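Local coordinates for protein FMN-dependent nitronate monooxygenase (Shewanella oneidensis, PDB 5LSM) that probably oxidises propionate 3-nitronate to 3-oxopropanoate with molecular oxygen, using bound flavin mononucleotide, and so detoxifies this nitronate, at residues Q175-E178 against H182-H185; N269-R274 against P321-Q326. All blocks are in the same frame, centred on the assembly; numbering follows the deposited sequence.

Contact 1: Q175-E178 against H182-H185; sequences QGLE and HRGH
Arg183 reaches from the 182-185 segment back to the end of the preceding barrel strand and holds two backbone carbonyls there. Its CB lies 4.1 Å from Gln175 OE1. CG then stands anti to the carbonyl carbon (chi1 -53°), and further bends at chi2 and chi3 curl the chain so that the guanidinium lies flat against the Gln175 amide. NE packs against CD2 of Leu177 and hydrogen-bonds to Gln194 OE1. NH1 donates to Gly176 O at 2.9 Å, a rather bent bond (135°) that meets the carbonyl from above its plane. NH2 donates more directly to Gln175 O, also at 2.9 Å. The guanidinium lies between Gln175 OE1 over one face and Leu177 over the other, and its plane is only 11° from that of the Gln175 amide, so the two flat groups stack. Gln175 OE1 is 3.2 Å from Arg183 NH1 but badly angled for a bond; it accepts instead from the backbone N of Gly184 at 2.8 Å. This fixes the rotation of the amide, whose NE2 makes a weak hydrogen bond to O3' of the flavin mononucleotide. Glutamine suits this place because it can accept from the loop and donate to the cofactor at once. A leucine in place of Arg183 would probably leave the buried carbonyls of Gln175 and Gly176 without these donors and the glutamine amide without its stacking partner. Gln175 ends strand 171-175 of the parallel barrel sheet, with a backbone bond to Ala155 of strand 150-155, while Leu177 and Arg183 both pack on strand 265-268 of the small antiparallel sheet.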
# COMPACT_ATOMS: atom_id res chain seq x y z
N GLN A 175 9.37 -5.04 3.27
CA GLN A 175 8.80 -4.69 1.93
C GLN A 175 7.33 -4.42 1.95
O GLN A 175 6.53 -5.32 2.13
CB GLN A 175 9.14 -5.67 0.80
CG GLN A 175 8.67 -7.06 1.03
CD GLN A 175 8.27 -7.81 -0.23
OE1 GLN A 175 7.52 -8.76 -0.15
NE2 GLN A 175 8.79 -7.40 -1.38
N GLY A 176 7.00 -3.14 1.74
CA GLY A 176 5.64 -2.73 1.53
C GLY A 176 5.07 -3.32 0.27
O GLY A 176 5.80 -3.68 -0.65
N LEU A 177 3.74 -3.35 0.21
CA LEU A 177 3.01 -3.80 -0.97
C LEU A 177 3.39 -3.06 -2.25
O LEU A 177 3.12 -3.57 -3.32
CB LEU A 177 1.49 -3.67 -0.74
CG LEU A 177 0.81 -4.74 0.13
CD1 LEU A 177 -0.67 -4.44 0.29
CD2 LEU A 177 0.98 -6.11 -0.49
N GLU A 178 3.97 -1.87 -2.13
CA GLU A 178 4.41 -1.09 -3.31
C GLU A 178 5.53 -1.80 -4.09
O GLU A 178 5.77 -1.52 -5.27
CB GLU A 178 4.89 0.30 -2.87
CG GLU A 178 3.80 1.29 -2.42
CD GLU A 178 3.54 1.33 -0.91
OE1 GLU A 178 3.73 0.29 -0.20
OE2 GLU A 178 3.12 2.41 -0.42
N HIS A 182 8.20 -10.61 -6.17
CA HIS A 182 7.39 -11.46 -5.31
C HIS A 182 7.23 -10.82 -3.95
O HIS A 182 8.18 -10.25 -3.39
CB HIS A 182 8.02 -12.86 -5.14
CG HIS A 182 7.78 -13.77 -6.30
ND1 HIS A 182 8.68 -13.90 -7.34
CD2 HIS A 182 6.80 -14.67 -6.55
CE1 HIS A 182 8.22 -14.78 -8.22
NE2 HIS A 182 7.08 -15.27 -7.75
N ARG A 183 6.03 -10.98 -3.38
CA ARG A 183 5.87 -10.85 -1.97
C ARG A 183 6.71 -11.93 -1.27
O ARG A 183 6.67 -13.10 -1.65
CB ARG A 183 4.39 -10.99 -1.59
CG ARG A 183 3.43 -10.08 -2.35
CD ARG A 183 3.86 -8.62 -2.30
NE ARG A 183 3.82 -8.09 -0.94
CZ ARG A 183 4.58 -7.11 -0.47
NH1 ARG A 183 5.47 -6.49 -1.24
NH2 ARG A 183 4.40 -6.70 0.78
N GLY A 184 7.48 -11.52 -0.26
CA GLY A 184 8.38 -12.39 0.46
C GLY A 184 7.77 -12.91 1.75
O GLY A 184 8.50 -13.30 2.67
N HIS A 185 6.43 -12.96 1.81
CA HIS A 185 5.69 -13.47 2.98
C HIS A 185 5.85 -14.97 3.19
O HIS A 185 6.19 -15.70 2.28
CB HIS A 185 4.21 -13.15 2.86
CG HIS A 185 3.51 -13.90 1.78
ND1 HIS A 185 3.38 -13.41 0.50
CD2 HIS A 185 2.91 -15.11 1.78
CE1 HIS A 185 2.70 -14.27 -0.23
NE2 HIS A 185 2.43 -15.33 0.51

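Contact 2: N269-R274 against P321-Q326; sequences NLFSGR and PLWCGQ. With FMN (flavin mononucleotide), chain I.
The dimethylbenzene end of the flavin pocket is bordered by the 321-326 loop, whose Pro321 and Trp323 pack against Phe271 in the turn between strands 265-268 and 276-279. Pro321 lies over one face of the Phe271 ring: its N is 3.7 Å from CE1, toward the rim, and its CB is 4.0 Å from CG. A proline suits this position because its compact ring offers an apolar surface to the aromatic face. On Phe271, CG stands anti to the carbonyl carbon (chi1 -57°), which carries the ring toward the other loop. There CD2 meets CH2 of the Trp323 indole at 3.8 Å, the two ring planes being nearly perpendicular (86°) with centroids 5.8 Å apart. Pro321 CB also lies over a face of the indole, so the proline touches both aromatic groups. At its other end Trp323 meets the cofactor: CB is 3.3 Å from C7M of the flavin mononucleotide, and this methyl sits at the indole edge, in its plane. Tryptophan is long enough to span the distance from the flavin methyl to Phe271. The turn bearing Phe271 is shaped by an ST turn, in which Ser272 OG accepts from Arg274 N at 3.1 Å, and by a backbone bond from Gly273 N to Asn269 O. Phe283 of helix 282-287 also meets Phe271 edge-to-face. Farther along the 321-326 loop, Gly325 passes beside the phosphate, where a CB would collide with O2P. In this TIM-barrel flavoprotein the loop follows the FMN from its methyl groups to its phosphate and so forms part of the cofactor pocket.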
# COMPACT_ATOMS: atom_id res chain seq x y z
N ASN A 269 -0.40 -14.24 -9.29
CA ASN A 269 0.27 -15.54 -9.13
C ASN A 269 0.41 -16.31 -10.44
O ASN A 269 0.84 -17.47 -10.45
CB ASN A 269 -0.45 -16.39 -8.09
CG ASN A 269 -1.88 -16.77 -8.52
OD1 ASN A 269 -2.54 -16.07 -9.27
ND2 ASN A 269 -2.38 -17.84 -7.95
N LEU A 270 0.08 -15.67 -11.55
CA LEU A 270 -0.15 -16.38 -12.81
C LEU A 270 1.15 -16.93 -13.40
O LEU A 270 1.12 -17.91 -14.11
CB LEU A 270 -0.86 -15.49 -13.84
CG LEU A 270 -2.35 -15.23 -13.59
CD1 LEU A 270 -2.89 -14.19 -14.54
CD2 LEU A 270 -3.17 -16.50 -13.73
N PHE A 271 2.28 -16.30 -13.10
CA PHE A 271 3.53 -16.63 -13.79
C PHE A 271 4.39 -17.60 -13.00
O PHE A 271 5.29 -18.22 -13.56
CB PHE A 271 4.34 -15.37 -14.06
CG PHE A 271 3.61 -14.36 -14.87
CD1 PHE A 271 3.61 -14.43 -16.25
CD2 PHE A 271 2.85 -13.39 -14.25
CE1 PHE A 271 2.92 -13.50 -17.01
CE2 PHE A 271 2.16 -12.44 -14.99
CZ PHE A 271 2.18 -12.51 -16.38
N SER A 272 4.17 -17.69 -11.70
CA SER A 272 5.09 -18.41 -10.83
C SER A 272 4.40 -19.37 -9.83
O SER A 272 4.98 -20.38 -9.43
CB SER A 272 5.94 -17.41 -10.07
OG SER A 272 5.15 -16.75 -9.09
N GLY A 273 3.15 -19.07 -9.46
CA GLY A 273 2.48 -19.76 -8.34
C GLY A 273 2.37 -18.94 -7.06
O GLY A 273 1.74 -19.37 -6.09
N ARG A 274 3.05 -17.79 -7.03
CA ARG A 274 3.12 -16.98 -5.83
C ARG A 274 2.87 -15.52 -6.17
O ARG A 274 3.29 -15.04 -7.23
CB ARG A 274 4.49 -17.15 -5.14
CG ARG A 274 4.46 -18.11 -3.95
CD ARG A 274 5.78 -18.19 -3.21
NE ARG A 274 5.81 -17.19 -2.16
CZ ARG A 274 5.81 -17.44 -0.86
NH1 ARG A 274 5.92 -18.67 -0.38
NH2 ARG A 274 5.78 -16.43 -0.02
N PRO A 321 6.20 -11.72 -17.28
CA PRO A 321 6.30 -11.21 -15.92
C PRO A 321 7.06 -9.88 -15.87
O PRO A 321 8.29 -9.85 -15.89
CB PRO A 321 7.07 -12.32 -15.20
CG PRO A 321 7.97 -12.87 -16.25
CD PRO A 321 7.14 -12.83 -17.52
N LEU A 322 6.31 -8.78 -15.83
CA LEU A 322 6.89 -7.47 -15.95
C LEU A 322 7.02 -6.88 -14.55
O LEU A 322 6.29 -5.99 -14.17
CB LEU A 322 5.98 -6.60 -16.81
CG LEU A 322 5.75 -7.01 -18.26
CD1 LEU A 322 4.59 -6.21 -18.83
CD2 LEU A 322 7.02 -6.74 -19.07
N TRP A 323 7.91 -7.45 -13.76
CA TRP A 323 8.02 -7.08 -12.38
C TRP A 323 8.39 -5.59 -12.24
O TRP A 323 9.25 -5.10 -12.96
CB TRP A 323 9.09 -7.94 -11.71
CG TRP A 323 8.75 -9.41 -11.50
CD1 TRP A 323 9.62 -10.35 -11.10
CD2 TRP A 323 7.47 -10.08 -11.65
NE1 TRP A 323 8.99 -11.57 -10.97
CE2 TRP A 323 7.69 -11.45 -11.34
CE3 TRP A 323 6.20 -9.68 -12.07
CZ2 TRP A 323 6.67 -12.40 -11.39
CZ3 TRP A 323 5.18 -10.64 -12.12
CH2 TRP A 323 5.42 -11.98 -11.76
N CYS A 324 7.69 -4.88 -11.34
CA CYS A 324 7.72 -3.40 -11.27
C CYS A 324 6.88 -2.97 -10.06
O CYS A 324 5.85 -3.56 -9.79
CB CYS A 324 7.17 -2.75 -12.55
SG CYS A 324 7.12 -0.92 -12.54
N GLY A 325 7.39 -2.02 -9.30
CA GLY A 325 6.69 -1.51 -8.13
C GLY A 325 5.70 -0.45 -8.52
O GLY A 325 5.49 -0.19 -9.68
N GLN A 326 5.09 0.18 -7.53
CA GLN A 326 4.02 1.12 -7.79
C GLN A 326 4.51 2.52 -8.10
O GLN A 326 3.70 3.43 -8.29
CB GLN A 326 3.07 1.18 -6.61
CG GLN A 326 2.15 -0.02 -6.49
CD GLN A 326 1.07 0.20 -5.44
OE1 GLN A 326 1.32 0.75 -4.36
NE2 GLN A 326 -0.15 -0.21 -5.76
N1 FMN I . 13.76 -10.06 -4.04
C2 FMN I . 14.48 -11.18 -3.75
O2 FMN I . 14.67 -11.49 -2.55
N3 FMN I . 14.98 -11.99 -4.71
C4 FMN I . 14.81 -11.72 -6.01
O4 FMN I . 15.26 -12.47 -6.90
C4A FMN I . 14.02 -10.53 -6.39
N5 FMN I . 13.85 -10.22 -7.68
C5A FMN I . 13.20 -9.10 -8.04
C6 FMN I . 13.08 -8.83 -9.40
C7 FMN I . 12.44 -7.69 -9.84
C7M FMN I . 12.32 -7.46 -11.33
C8 FMN I . 11.86 -6.75 -8.84
C8M FMN I . 11.14 -5.50 -9.32
C9 FMN I . 11.97 -7.02 -7.47
C9A FMN I . 12.62 -8.17 -7.02
N10 FMN I . 12.82 -8.49 -5.64
C10 FMN I . 13.50 -9.68 -5.31
C1' FMN I . 12.26 -7.67 -4.55
C2' FMN I . 13.22 -6.56 -4.14
O2' FMN I . 14.23 -7.12 -3.27
C3' FMN I . 12.48 -5.43 -3.42
O3' FMN I . 11.60 -5.98 -2.43
C4' FMN I . 11.63 -4.55 -4.34
O4' FMN I . 12.21 -4.35 -5.63
C5' FMN I . 11.41 -3.22 -3.65
O5' FMN I . 10.47 -2.41 -4.35
P FMN I . 10.85 -1.47 -5.60
O1P FMN I . 12.25 -0.96 -5.37
O2P FMN I . 9.79 -0.41 -5.54
O3P FMN I . 10.73 -2.42 -6.74

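Contact 1 closes before contact 2 opens along the chain, and their centres lie 11 Å apart. The three-stranded antiparallel sheet joins them: strand 181-182 runs into the 182-185 segment, while the 269-274 turn connects the sheet's other two strands. Direct bridges tie them together as well, since His182 NE2 and Ser272 OG form a probable hydrogen bond, and Glu178 and Gln326 are linked through their backbones. Contact 1 sits where the parallel barrel sheet passes into this smaller sheet, whereas contact 2 lies toward helix 282-287. Gln175 and Trp323 bring the two to different parts of the FMN, its ribityl chain and its dimethylbenzene ring, so distant parts of the sequence converge on one cofactor pocket.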